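Local coordinates for putative endonuclease/exonuclease/phosphatase family protein (Bacteroides vulgatus ATCC 8482, PDB 3G6S) that probably hydrolyses phosphodiester bonds, perhaps as an endonuclease or 3'-5' RNA exonuclease with the DNase I-like alpha/beta fold, at residues P166-G171 with I226-Q231; I131-N136 with E160-R165; L153-I158 with F190-A195. All coordinates share one frame; numbering follows the deposited sequence.

Contact 1 of 3, residues P166-G171 with I226-Q231; sequences PAVVTG and IFVTPQ
In the mixed sheet that holds strands 131-138, 167-172 and 224-228, one of the two sheets of a DNase I-like alpha/beta sandwich, Val168 and Val169 pair with Val228 and Phe227 on antiparallel neighbours. The short strand axes approach to 4.7 Å at 164°. Val169 and Phe227 make the hydrogen-bonded pair: Phe227 N gives to Val169 O at 2.7 Å and Val169 N returns a bond to Phe227 O at 2.8 Å. Their CB atoms lie 4.2 Å apart on the face that helix 144-161 covers, where Ile154 and Ile158 reach Val169 and the ring of Phe173 meets Phe227 edge-to-face. Val168 and Val228 form the next, non-hydrogen-bonded pair on the other face. These two valines lie side by side and point the same way, CG1 to CG1 at 3.8 Å, while CG1 of Val168 also meets CG2 of Ile226 at 3.9 Å. Trp6 and Leu258 of the second sheet pack onto Val168, so this face looks into the sandwich core.

Past the strand end the ladder continues through a side chain. Thr229 has OG1 between its backbone N and carbonyl carbon (chi1 42°), and that oxygen accepts from the amide of Ala167, while Thr229 N returns a weak bond to Ala167 O. An alanine here would probably leave the buried Ala167 amide without its acceptor and open a small gap beside the Ala167 methyl. In the deposited structure the bond from Ala167 N to Thr229 OG1 spans 3.2 Å, with 158° at the hydrogen.

Contact 2 of 3, residues I131-N136 with E160-R165; sequences IFMAVN and EIVGER
Met133, a selenomethionine, leaves its strand with CG anti to the backbone N (chi1 -180°) and stays extended as far as SE, which carries SE across toward Ile161 at the close of helix 144-161. A bend at chi3 then sets the CE methyl 3.5 Å from both CB and CG2 of Ile161, the two side chains crossing at about a right angle. Nearer the strand, CB of Met133 rests 4.0 Å from CB of Val162, with CG1 of the valine equally near. Trp120 of strand 117-125 touches both Met133 and Ile161, adding an aromatic neighbour.

Val162 also begins the type II' turn that leads on to Arg165, with Gly163 taking the positive phi. Its carbonyl is gripped twice by the same residue. Arg165 N donates to Val162 O at 3.1 Å. Arg165 NE, on a side chain bent back at chi3, donates to the same oxygen at 2.9 Å with 156° at the hydrogen. The NE comes from above the carbonyl plane, 36° out of it, and the backbone N from the opposite face. Held like this, the arginine runs alongside Ile131, whose CG2 lies 3.7 Å from NH1 and also comes near CD.

The helix end is therefore joined to strand 131-138 within the beta-alpha-beta unit 131-138, 144-161, 167-172 by carbon and selenium contacts at Met133 and by the arginine beside Ile131. The polar bonds stay inside the turn, where they are likely to limit the arginine's swing and keep CD and the NH1 side of the guanidinium against Ile131 CG2.

Contact 3 of 3, residues L153-I158 with F190-A195; sequences LIIRKI and FVMKDA
Ile155 and Ile158, one turn apart on helix 144-161, meet Phe190 and Met192 of the chain leading into strand 193-194, and all the contacts between them are apolar. The first kind is aliphatic against aromatic. Phe190 has CG anti to its backbone N (chi1 -179°), and the side chain spans the two isoleucines. At its root, CG2 of Ile155 lies 3.5 Å from CB and 3.6 Å from CG, these two side chains sliding past each other in opposite directions. At the far end, CG2 of Ile158 comes within 3.6 Å of CZ, and here the side chains cross at about a right angle.

The second kind involves the selenomethionine Met192. Its chain is bent at both chi2 and chi3, and the terminal CE methyl does the touching. The side chains of Met192 and Ile158 reach toward each other tip to tip, CE to CD1 3.8 Å; those of Met192 and Ile155 slide past each other in opposite directions, CE to CG1 4.0 Å. Val169, on strand 167-172, touches both Met192 and Ile158, so the pair closes down onto the sheet.

Polar bonds belong to the surroundings. Asp194 takes the N-cap of helix 195-198, with OD1 on the amide of Tyr196 and OD2 on the hydroxyl of Tyr182. The backbone of Lys193 and Ala195 is bonded to Val228 and Ile226 of strand 224-228; separately, 193-194 is the outermost strand of that sheet within the chain.

That backbone pairing is likely to set the course of 190-195. With methyls, a ring and a selenomethionine end at the interface, the join between the helix and this segment itself depends on fit rather than direction.

How the contacts relate
From the N terminus, the chain enters strand 131-138, follows helix 144-161 and turns at its end, where contact 2 closes its loop against that strand. Contact 3 has already opened at 153-158, so it crosses contact 2 before closing at 190-195. Contact 1 opens at 166-171, in series with contact 2, and closes at 226-231, beyond the end of contact 3, which it also crosses. Four neighbouring strands of one sheet are involved: contacts 2 and 3 tie helix 144-161 to 131-138 and to the segment leading into 193-194, and contact 1 joins 167-172 to 224-228. Val168 N and Met133 O link contacts 1 and 2, Lys193 N and Val228 O contacts 3 and 1.

Contact 1 of 3, residues P166-G171 with I226-Q231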
ATOM      1  N   PRO A 166     -10.253   2.525  14.022  1.00 27.99           N
ATOM      2  CA  PRO A 166      -8.960   2.707  13.356  1.00 26.70           C
ATOM      3  C   PRO A 166      -8.870   2.046  11.980  1.00 24.80           C
ATOM      4  O   PRO A 166      -9.266   0.888  11.791  1.00 21.06           O
ATOM      5  CB  PRO A 166      -7.970   2.110  14.354  1.00 21.54           C
ATOM      6  CG  PRO A 166      -8.620   2.362  15.653  1.00 24.92           C
ATOM      7  CD  PRO A 166     -10.057   1.991  15.379  1.00 25.83           C
ATOM      8  N   ALA A 167      -8.338   2.804  11.027  1.00 20.96           N
ATOM      9  CA  ALA A 167      -8.172   2.351   9.653  1.00 16.74           C
ATOM     10  C   ALA A 167      -6.919   2.970   9.057  1.00 16.43           C
ATOM     11  O   ALA A 167      -6.581   4.120   9.334  1.00 17.38           O
ATOM     12  CB  ALA A 167      -9.382   2.746   8.828  1.00 13.32           C
ATOM     13  N   VAL A 168      -6.228   2.201   8.232  1.00 21.84           N
ATOM     14  CA  VAL A 168      -5.021   2.698   7.608  1.00 22.61           C
ATOM     15  C   VAL A 168      -5.059   2.363   6.130  1.00 26.91           C
ATOM     16  O   VAL A 168      -5.312   1.218   5.735  1.00 24.51           O
ATOM     17  CB  VAL A 168      -3.771   2.080   8.246  1.00 21.31           C
ATOM     18  CG1 VAL A 168      -2.525   2.675   7.621  1.00 17.28           C
ATOM     19  CG2 VAL A 168      -3.800   2.325   9.750  1.00 23.49           C
ATOM     20  N   VAL A 169      -4.831   3.387   5.323  1.00 18.16           N
ATOM     21  CA  VAL A 169      -4.823   3.250   3.884  1.00 21.33           C
ATOM     22  C   VAL A 169      -3.412   3.446   3.368  1.00 19.30           C
ATOM     23  O   VAL A 169      -2.749   4.430   3.695  1.00 25.87           O
ATOM     24  CB  VAL A 169      -5.713   4.308   3.214  1.00 22.88           C
ATOM     25  CG1 VAL A 169      -5.578   4.205   1.694  1.00 10.31           C
ATOM     26  CG2 VAL A 169      -7.157   4.125   3.666  1.00 11.68           C
ATOM     27  N   THR A 170      -2.967   2.500   2.559  1.00 20.51           N
ATOM     28  CA  THR A 170      -1.650   2.556   1.958  1.00 24.13           C
ATOM     29  C   THR A 170      -1.793   2.357   0.463  1.00 23.36           C
ATOM     30  O   THR A 170      -2.833   1.898  -0.023  1.00 16.93           O
ATOM     31  CB  THR A 170      -0.719   1.437   2.495  1.00 25.68           C
ATOM     32  OG1 THR A 170      -1.314   0.153   2.259  1.00 21.73           O
ATOM     33  CG2 THR A 170      -0.458   1.622   3.967  1.00 28.99           C
ATOM     34  N   GLY A 171      -0.734   2.699  -0.262  1.00 29.99           N
ATOM     35  CA  GLY A 171      -0.752   2.506  -1.694  1.00 30.13           C
ATOM     36  C   GLY A 171       0.057   3.493  -2.492  1.00 29.68           C
ATOM     37  O   GLY A 171       0.681   4.407  -1.951  1.00 31.16           O
ATOM     38  N   ILE A 226       0.903   6.796   3.264  1.00 17.80           N
ATOM     39  CA  ILE A 226       0.267   6.040   4.321  1.00 19.78           C
ATOM     40  C   ILE A 226      -0.697   7.018   5.001  1.00 25.25           C
ATOM     41  O   ILE A 226      -0.274   8.021   5.588  1.00 23.64           O
ATOM     42  CB  ILE A 226       1.276   5.521   5.364  1.00 17.37           C
ATOM     43  CG1 ILE A 226       2.223   4.521   4.707  1.00 20.79           C
ATOM     44  CG2 ILE A 226       0.530   4.851   6.525  1.00 15.47           C
ATOM     45  CD1 ILE A 226       3.249   3.901   5.660  1.00 14.06           C
ATOM     46  N   PHE A 227      -1.992   6.745   4.904  1.00 14.50           N
ATOM     47  CA  PHE A 227      -2.985   7.620   5.521  1.00 16.41           C
ATOM     48  C   PHE A 227      -3.628   6.923   6.706  1.00 11.36           C
ATOM     49  O   PHE A 227      -3.906   5.725   6.653  1.00 13.96           O
ATOM     50  CB  PHE A 227      -4.060   8.000   4.499  1.00 16.12           C
ATOM     51  CG  PHE A 227      -3.556   8.877   3.392  1.00 21.30           C
ATOM     52  CD1 PHE A 227      -3.244  10.213   3.636  1.00 12.17           C
ATOM     53  CD2 PHE A 227      -3.378   8.362   2.108  1.00  9.78           C
ATOM     54  CE1 PHE A 227      -2.760  11.023   2.622  1.00 16.63           C
ATOM     55  CE2 PHE A 227      -2.896   9.158   1.083  1.00 13.37           C
ATOM     56  CZ  PHE A 227      -2.584  10.500   1.340  1.00 23.55           C
ATOM     57  N   VAL A 228      -3.865   7.671   7.776  1.00 13.10           N
ATOM     58  CA  VAL A 228      -4.475   7.094   8.971  1.00 18.83           C
ATOM     59  C   VAL A 228      -5.574   7.954   9.579  1.00 19.45           C
ATOM     60  O   VAL A 228      -5.538   9.177   9.482  1.00 21.59           O
ATOM     61  CB  VAL A 228      -3.430   6.846  10.081  1.00 19.86           C
ATOM     62  CG1 VAL A 228      -2.306   5.955   9.558  1.00 24.15           C
ATOM     63  CG2 VAL A 228      -2.889   8.175  10.588  1.00 20.45           C
ATOM     64  N   THR A 229      -6.545   7.310  10.218  1.00 19.40           N
ATOM     65  CA  THR A 229      -7.632   8.035  10.858  1.00 18.50           C
ATOM     66  C   THR A 229      -7.076   8.820  12.053  1.00 23.33           C
ATOM     67  O   THR A 229      -6.084   8.412  12.659  1.00 25.56           O
ATOM     68  CB  THR A 229      -8.755   7.069  11.257  1.00 20.96           C
ATOM     69  OG1 THR A 229      -8.197   5.873  11.817  1.00 22.13           O
ATOM     70  CG2 THR A 229      -9.577   6.702  10.022  1.00 13.94           C
ATOM     71  N   PRO A 230      -7.707   9.956  12.405  1.00 21.53           N
ATOM     72  CA  PRO A 230      -7.261  10.814  13.515  1.00 25.47           C
ATOM     73  C   PRO A 230      -6.907  10.196  14.874  1.00 24.39           C
ATOM     74  O   PRO A 230      -6.140  10.783  15.636  1.00 29.95           O
ATOM     75  CB  PRO A 230      -8.369  11.869  13.605  1.00 17.47           C
ATOM     76  CG  PRO A 230      -9.575  11.142  13.129  1.00 21.81           C
ATOM     77  CD  PRO A 230      -9.066  10.328  11.966  1.00 23.33           C
ATOM     78  N   GLN A 231      -7.443   9.017  15.160  1.00 23.77           N
ATOM     79  CA  GLN A 231      -7.199   8.310  16.421  1.00 27.62           C
ATOM     80  C   GLN A 231      -5.824   7.643  16.497  1.00 31.79           C
ATOM     81  O   GLN A 231      -5.210   7.596  17.560  1.00 28.51           O
ATOM     82  CB  GLN A 231      -8.277   7.248  16.611  1.00 30.47           C
ATOM     83  CG  GLN A 231      -8.588   6.509  15.314  1.00 29.26           C
ATOM     84  CD  GLN A 231      -9.919   5.799  15.361  1.00 51.70           C
ATOM     85  OE1 GLN A 231     -10.501   5.474  14.325  1.00 62.31           O
ATOM     86  NE2 GLN A 231     -10.408   5.542  16.570  1.00 57.75           N
TER

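Contact 2 of 3, residues I131-N136 with E160-R165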
ATOM      1  N   ILE A 131      -9.668  -4.089  17.107  1.00 19.59           N
ATOM      2  CA  ILE A 131     -10.170  -4.186  15.741  1.00 17.23           C
ATOM      3  C   ILE A 131      -9.765  -2.950  14.948  1.00 19.16           C
ATOM      4  O   ILE A 131      -9.833  -1.827  15.443  1.00 21.19           O
ATOM      5  CB  ILE A 131     -11.715  -4.318  15.712  1.00 15.35           C
ATOM      6  CG1 ILE A 131     -12.128  -5.744  16.060  1.00 12.52           C
ATOM      7  CG2 ILE A 131     -12.252  -3.971  14.345  1.00  9.08           C
ATOM      8  CD1 ILE A 131     -11.976  -6.059  17.508  1.00 34.40           C
ATOM      9  N   PHE A 132      -9.317  -3.170  13.721  1.00 21.27           N
ATOM     10  CA  PHE A 132      -8.923  -2.076  12.854  1.00 25.56           C
ATOM     11  C   PHE A 132      -9.017  -2.501  11.413  1.00 25.37           C
ATOM     12  O   PHE A 132      -9.231  -3.671  11.117  1.00 24.31           O
ATOM     13  CB  PHE A 132      -7.503  -1.602  13.152  1.00 21.59           C
ATOM     14  CG  PHE A 132      -6.461  -2.674  13.062  1.00 29.21           C
ATOM     15  CD1 PHE A 132      -6.237  -3.539  14.134  1.00 25.98           C
ATOM     16  CD2 PHE A 132      -5.643  -2.774  11.936  1.00 19.71           C
ATOM     17  CE1 PHE A 132      -5.201  -4.476  14.096  1.00 26.18           C
ATOM     18  CE2 PHE A 132      -4.607  -3.708  11.888  1.00 23.63           C
ATOM     19  CZ  PHE A 132      -4.381  -4.565  12.970  1.00 21.15           C
HETATM   20  N   MSE A 133      -8.861  -1.555  10.506  1.00 23.48           N
HETATM   21  CA  MSE A 133      -8.957  -1.911   9.117  1.00 23.98           C
HETATM   22  C   MSE A 133      -7.765  -1.451   8.312  1.00 28.23           C
HETATM   23  O   MSE A 133      -7.157  -0.416   8.590  1.00 31.94           O
HETATM   24  CB  MSE A 133     -10.230  -1.331   8.526  1.00 28.84           C
HETATM   25  CG  MSE A 133     -10.423  -1.657   7.069  1.00 44.42           C
HETATM   26 SE   MSE A 133     -11.952  -0.741   6.387  1.00 62.48          SE
HETATM   27  CE  MSE A 133     -12.469  -2.034   5.062  1.00 63.34           C
ATOM     28  N   ALA A 134      -7.435  -2.246   7.309  1.00 21.80           N
ATOM     29  CA  ALA A 134      -6.333  -1.935   6.428  1.00 19.94           C
ATOM     30  C   ALA A 134      -6.872  -1.918   5.009  1.00 23.52           C
ATOM     31  O   ALA A 134      -7.618  -2.812   4.601  1.00 19.65           O
ATOM     32  CB  ALA A 134      -5.243  -2.983   6.557  1.00 17.13           C
ATOM     33  N   VAL A 135      -6.493  -0.887   4.265  1.00 19.67           N
ATOM     34  CA  VAL A 135      -6.904  -0.756   2.877  1.00 20.05           C
ATOM     35  C   VAL A 135      -5.650  -0.433   2.080  1.00 21.31           C
ATOM     36  O   VAL A 135      -4.915   0.492   2.418  1.00 23.32           O
ATOM     37  CB  VAL A 135      -7.956   0.367   2.686  1.00 21.33           C
ATOM     38  CG1 VAL A 135      -8.360   0.462   1.214  1.00 22.42           C
ATOM     39  CG2 VAL A 135      -9.185   0.067   3.525  1.00 20.03           C
ATOM     40  N   ASN A 136      -5.408  -1.219   1.035  1.00 21.98           N
ATOM     41  CA  ASN A 136      -4.244  -1.059   0.177  1.00 20.74           C
ATOM     42  C   ASN A 136      -4.724  -0.865  -1.244  1.00 25.27           C
ATOM     43  O   ASN A 136      -5.549  -1.633  -1.734  1.00 27.62           O
ATOM     44  CB  ASN A 136      -3.373  -2.306   0.242  1.00 16.86           C
ATOM     45  CG  ASN A 136      -2.089  -2.134  -0.512  1.00 31.76           C
ATOM     46  OD1 ASN A 136      -1.367  -1.152  -0.298  1.00 29.48           O
ATOM     47  ND2 ASN A 136      -1.778  -3.082  -1.401  1.00 21.59           N
ATOM     48  N   GLU A 160     -18.198   2.255   5.876  1.00 27.70           N
ATOM     49  CA  GLU A 160     -19.150   1.168   5.720  1.00 32.92           C
ATOM     50  C   GLU A 160     -18.728  -0.060   6.515  1.00 35.94           C
ATOM     51  O   GLU A 160     -19.523  -0.625   7.265  1.00 40.73           O
ATOM     52  CB  GLU A 160     -19.272   0.796   4.241  1.00 45.80           C
ATOM     53  CG  GLU A 160     -20.228  -0.356   3.943  1.00 52.69           C
ATOM     54  CD  GLU A 160     -20.137  -0.830   2.498  1.00 69.42           C
ATOM     55  OE1 GLU A 160     -20.167   0.032   1.584  1.00 74.71           O
ATOM     56  OE2 GLU A 160     -20.044  -2.065   2.277  1.00 58.05           O
ATOM     57  N   ILE A 161     -17.472  -0.461   6.353  1.00 35.94           N
ATOM     58  CA  ILE A 161     -16.946  -1.645   7.020  1.00 27.89           C
ATOM     59  C   ILE A 161     -16.556  -1.503   8.481  1.00 30.04           C
ATOM     60  O   ILE A 161     -16.985  -2.293   9.317  1.00 38.06           O
ATOM     61  CB  ILE A 161     -15.711  -2.199   6.277  1.00 34.10           C
ATOM     62  CG1 ILE A 161     -16.137  -2.887   4.979  1.00 43.71           C
ATOM     63  CG2 ILE A 161     -14.969  -3.200   7.158  1.00 33.04           C
ATOM     64  CD1 ILE A 161     -16.622  -1.944   3.902  1.00 54.65           C
ATOM     65  N   VAL A 162     -15.733  -0.513   8.797  1.00 29.26           N
ATOM     66  CA  VAL A 162     -15.280  -0.363  10.174  1.00 30.81           C
ATOM     67  C   VAL A 162     -15.797   0.893  10.875  1.00 29.81           C
ATOM     68  O   VAL A 162     -15.490   1.129  12.044  1.00 33.14           O
ATOM     69  CB  VAL A 162     -13.718  -0.412  10.241  1.00 28.76           C
ATOM     70  CG1 VAL A 162     -13.121   0.988  10.025  1.00 26.55           C
ATOM     71  CG2 VAL A 162     -13.278  -0.993  11.560  1.00 34.80           C
ATOM     72  N   GLY A 163     -16.576   1.698  10.165  1.00 25.72           N
ATOM     73  CA  GLY A 163     -17.125   2.899  10.769  1.00 25.26           C
ATOM     74  C   GLY A 163     -16.081   3.901  11.217  1.00 30.47           C
ATOM     75  O   GLY A 163     -15.288   4.378  10.409  1.00 37.62           O
ATOM     76  N   GLU A 164     -16.080   4.218  12.508  1.00 31.18           N
ATOM     77  CA  GLU A 164     -15.126   5.174  13.066  1.00 37.47           C
ATOM     78  C   GLU A 164     -13.953   4.526  13.801  1.00 34.99           C
ATOM     79  O   GLU A 164     -13.216   5.195  14.526  1.00 31.11           O
ATOM     80  CB  GLU A 164     -15.851   6.136  14.004  1.00 38.25           C
ATOM     81  CG  GLU A 164     -16.811   5.450  14.953  1.00 63.51           C
ATOM     82  CD  GLU A 164     -17.436   6.414  15.943  1.00 78.41           C
ATOM     83  OE1 GLU A 164     -17.912   7.490  15.505  1.00 78.83           O
ATOM     84  OE2 GLU A 164     -17.460   6.091  17.156  1.00 82.77           O
ATOM     85  N   ARG A 165     -13.795   3.221  13.612  1.00 31.47           N
ATOM     86  CA  ARG A 165     -12.706   2.479  14.233  1.00 27.17           C
ATOM     87  C   ARG A 165     -11.434   2.694  13.401  1.00 31.31           C
ATOM     88  O   ARG A 165     -11.506   3.016  12.207  1.00 22.97           O
ATOM     89  CB  ARG A 165     -13.074   0.995  14.313  1.00 26.97           C
ATOM     90  CG  ARG A 165     -14.125   0.689  15.383  1.00 25.54           C
ATOM     91  CD  ARG A 165     -14.645  -0.741  15.306  1.00 28.78           C
ATOM     92  NE  ARG A 165     -15.541  -0.911  14.168  1.00 30.95           N
ATOM     93  CZ  ARG A 165     -16.124  -2.055  13.825  1.00 25.87           C
ATOM     94  NH1 ARG A 165     -15.909  -3.166  14.535  1.00 18.57           N
ATOM     95  NH2 ARG A 165     -16.937  -2.078  12.770  1.00 19.07           N
TER

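Contact 3 of 3, residues L153-I158 with F190-A195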
ATOM      1  N   LEU A 153     -14.403   7.000  -2.852  1.00 28.81           N
ATOM      2  CA  LEU A 153     -14.915   5.644  -2.778  1.00 22.36           C
ATOM      3  C   LEU A 153     -14.309   4.903  -1.591  1.00 28.55           C
ATOM      4  O   LEU A 153     -15.013   4.216  -0.850  1.00 28.77           O
ATOM      5  CB  LEU A 153     -14.605   4.908  -4.082  1.00 28.65           C
ATOM      6  CG  LEU A 153     -14.823   3.393  -4.135  1.00 31.24           C
ATOM      7  CD1 LEU A 153     -16.274   3.052  -3.848  1.00 32.87           C
ATOM      8  CD2 LEU A 153     -14.409   2.887  -5.505  1.00 36.01           C
ATOM      9  N   ILE A 154     -13.004   5.050  -1.403  1.00 30.91           N
ATOM     10  CA  ILE A 154     -12.323   4.394  -0.297  1.00 31.00           C
ATOM     11  C   ILE A 154     -12.876   4.886   1.037  1.00 27.93           C
ATOM     12  O   ILE A 154     -13.158   4.084   1.928  1.00 25.86           O
ATOM     13  CB  ILE A 154     -10.799   4.642  -0.375  1.00 35.75           C
ATOM     14  CG1 ILE A 154     -10.229   3.882  -1.573  1.00 31.91           C
ATOM     15  CG2 ILE A 154     -10.107   4.201   0.925  1.00 34.63           C
ATOM     16  CD1 ILE A 154      -8.793   4.232  -1.909  1.00 35.13           C
ATOM     17  N   ILE A 155     -13.047   6.196   1.168  1.00 24.09           N
ATOM     18  CA  ILE A 155     -13.590   6.745   2.401  1.00 26.14           C
ATOM     19  C   ILE A 155     -14.946   6.124   2.713  1.00 26.37           C
ATOM     20  O   ILE A 155     -15.189   5.697   3.841  1.00 38.32           O
ATOM     21  CB  ILE A 155     -13.738   8.286   2.339  1.00 21.04           C
ATOM     22  CG1 ILE A 155     -12.355   8.942   2.273  1.00 18.00           C
ATOM     23  CG2 ILE A 155     -14.493   8.790   3.561  1.00 24.43           C
ATOM     24  CD1 ILE A 155     -12.372  10.455   2.383  1.00  8.35           C
ATOM     25  N   ARG A 156     -15.822   6.047   1.716  1.00 29.25           N
ATOM     26  CA  ARG A 156     -17.146   5.453   1.925  1.00 36.16           C
ATOM     27  C   ARG A 156     -17.094   3.980   2.334  1.00 34.98           C
ATOM     28  O   ARG A 156     -17.988   3.497   3.025  1.00 37.93           O
ATOM     29  CB  ARG A 156     -18.004   5.591   0.665  1.00 40.32           C
ATOM     30  CG  ARG A 156     -18.287   7.023   0.258  1.00 44.51           C
ATOM     31  CD  ARG A 156     -19.531   7.079  -0.607  1.00 50.49           C
ATOM     32  NE  ARG A 156     -19.399   6.280  -1.823  1.00 59.90           N
ATOM     33  CZ  ARG A 156     -18.739   6.673  -2.910  1.00 60.64           C
ATOM     34  NH1 ARG A 156     -18.148   7.863  -2.934  1.00 48.90           N
ATOM     35  NH2 ARG A 156     -18.674   5.879  -3.973  1.00 57.25           N
ATOM     36  N   LYS A 157     -16.052   3.273   1.902  1.00 34.89           N
ATOM     37  CA  LYS A 157     -15.900   1.859   2.231  1.00 36.92           C
ATOM     38  C   LYS A 157     -15.340   1.689   3.640  1.00 37.30           C
ATOM     39  O   LYS A 157     -15.635   0.704   4.314  1.00 32.01           O
ATOM     40  CB  LYS A 157     -14.978   1.177   1.226  1.00 40.11           C
ATOM     41  CG  LYS A 157     -15.425   1.345  -0.225  1.00 57.92           C
ATOM     42  CD  LYS A 157     -16.715   0.586  -0.542  1.00 59.76           C
ATOM     43  CE  LYS A 157     -16.485  -0.922  -0.534  1.00 65.94           C
ATOM     44  NZ  LYS A 157     -17.664  -1.682  -1.025  1.00 60.89           N
ATOM     45  N   ILE A 158     -14.523   2.644   4.082  1.00 31.78           N
ATOM     46  CA  ILE A 158     -13.963   2.573   5.420  1.00 24.25           C
ATOM     47  C   ILE A 158     -15.081   2.816   6.423  1.00 30.72           C
ATOM     48  O   ILE A 158     -15.146   2.145   7.454  1.00 36.56           O
ATOM     49  CB  ILE A 158     -12.857   3.620   5.648  1.00 22.29           C
ATOM     50  CG1 ILE A 158     -11.589   3.220   4.894  1.00 20.76           C
ATOM     51  CG2 ILE A 158     -12.561   3.746   7.135  1.00 11.43           C
ATOM     52  CD1 ILE A 158     -10.516   4.343   4.870  1.00 23.16           C
ATOM     53  N   PHE A 190     -14.422  13.306   6.483  1.00 38.43           N
ATOM     54  CA  PHE A 190     -13.901  12.123   7.167  1.00 31.98           C
ATOM     55  C   PHE A 190     -12.390  12.361   7.127  1.00 35.36           C
ATOM     56  O   PHE A 190     -11.754  12.218   6.078  1.00 31.19           O
ATOM     57  CB  PHE A 190     -14.291  10.855   6.397  1.00 31.72           C
ATOM     58  CG  PHE A 190     -13.811   9.575   7.031  1.00 31.03           C
ATOM     59  CD1 PHE A 190     -12.534   9.090   6.774  1.00 32.83           C
ATOM     60  CD2 PHE A 190     -14.639   8.851   7.887  1.00 31.53           C
ATOM     61  CE1 PHE A 190     -12.085   7.900   7.363  1.00 35.32           C
ATOM     62  CE2 PHE A 190     -14.203   7.656   8.487  1.00 21.88           C
ATOM     63  CZ  PHE A 190     -12.929   7.180   8.226  1.00 32.66           C
ATOM     64  N   VAL A 191     -11.843  12.770   8.272  1.00 32.23           N
ATOM     65  CA  VAL A 191     -10.426  13.091   8.414  1.00 26.89           C
ATOM     66  C   VAL A 191      -9.474  11.923   8.208  1.00 37.43           C
ATOM     67  O   VAL A 191      -9.678  10.823   8.727  1.00 34.75           O
ATOM     68  CB  VAL A 191     -10.123  13.716   9.805  1.00 32.02           C
ATOM     69  CG1 VAL A 191      -8.639  14.062   9.914  1.00 29.27           C
ATOM     70  CG2 VAL A 191     -10.965  14.970  10.011  1.00 24.34           C
HETATM   71  N   MSE A 192      -8.424  12.195   7.440  1.00 39.41           N
HETATM   72  CA  MSE A 192      -7.379  11.229   7.121  1.00 34.68           C
HETATM   73  C   MSE A 192      -6.073  11.994   7.176  1.00 29.43           C
HETATM   74  O   MSE A 192      -5.869  12.943   6.421  1.00 35.38           O
HETATM   75  CB  MSE A 192      -7.595  10.670   5.719  1.00 41.38           C
HETATM   76  CG  MSE A 192      -8.840   9.827   5.596  1.00 55.85           C
HETATM   77 SE   MSE A 192      -8.430   7.941   5.614  1.00 83.67          SE
HETATM   78  CE  MSE A 192      -8.894   7.576   3.781  1.00 58.27           C
ATOM     79  N   LYS A 193      -5.193  11.593   8.080  1.00 33.53           N
ATOM     80  CA  LYS A 193      -3.908  12.263   8.235  1.00 32.78           C
ATOM     81  C   LYS A 193      -2.830  11.600   7.373  1.00 31.35           C
ATOM     82  O   LYS A 193      -2.871  10.399   7.112  1.00 34.66           O
ATOM     83  CB  LYS A 193      -3.479  12.213   9.705  1.00 27.18           C
ATOM     84  CG  LYS A 193      -4.516  12.720  10.695  1.00 23.23           C
ATOM     85  CD  LYS A 193      -4.665  14.241  10.672  1.00 32.64           C
ATOM     86  CE  LYS A 193      -5.577  14.701  11.814  1.00 42.27           C
ATOM     87  NZ  LYS A 193      -5.658  16.184  11.976  1.00 49.23           N
ATOM     88  N   ASP A 194      -1.874  12.392   6.914  1.00 28.93           N
ATOM     89  CA  ASP A 194      -0.778  11.860   6.125  1.00 27.11           C
ATOM     90  C   ASP A 194       0.247  11.421   7.170  1.00 25.07           C
ATOM     91  O   ASP A 194       0.848  12.260   7.838  1.00 21.81           O
ATOM     92  CB  ASP A 194      -0.199  12.957   5.235  1.00 24.54           C
ATOM     93  CG  ASP A 194       1.046  12.514   4.495  1.00 26.69           C
ATOM     94  OD1 ASP A 194       1.648  11.494   4.887  1.00 25.20           O
ATOM     95  OD2 ASP A 194       1.426  13.201   3.531  1.00 19.03           O
ATOM     96  N   ALA A 195       0.437  10.114   7.330  1.00 26.12           N
ATOM     97  CA  ALA A 195       1.373   9.611   8.341  1.00 29.22           C
ATOM     98  C   ALA A 195       2.764  10.236   8.260  1.00 30.11           C
ATOM     99  O   ALA A 195       3.441  10.388   9.276  1.00 27.98           O
ATOM    100  CB  ALA A 195       1.485   8.087   8.245  1.00 24.14           C
TER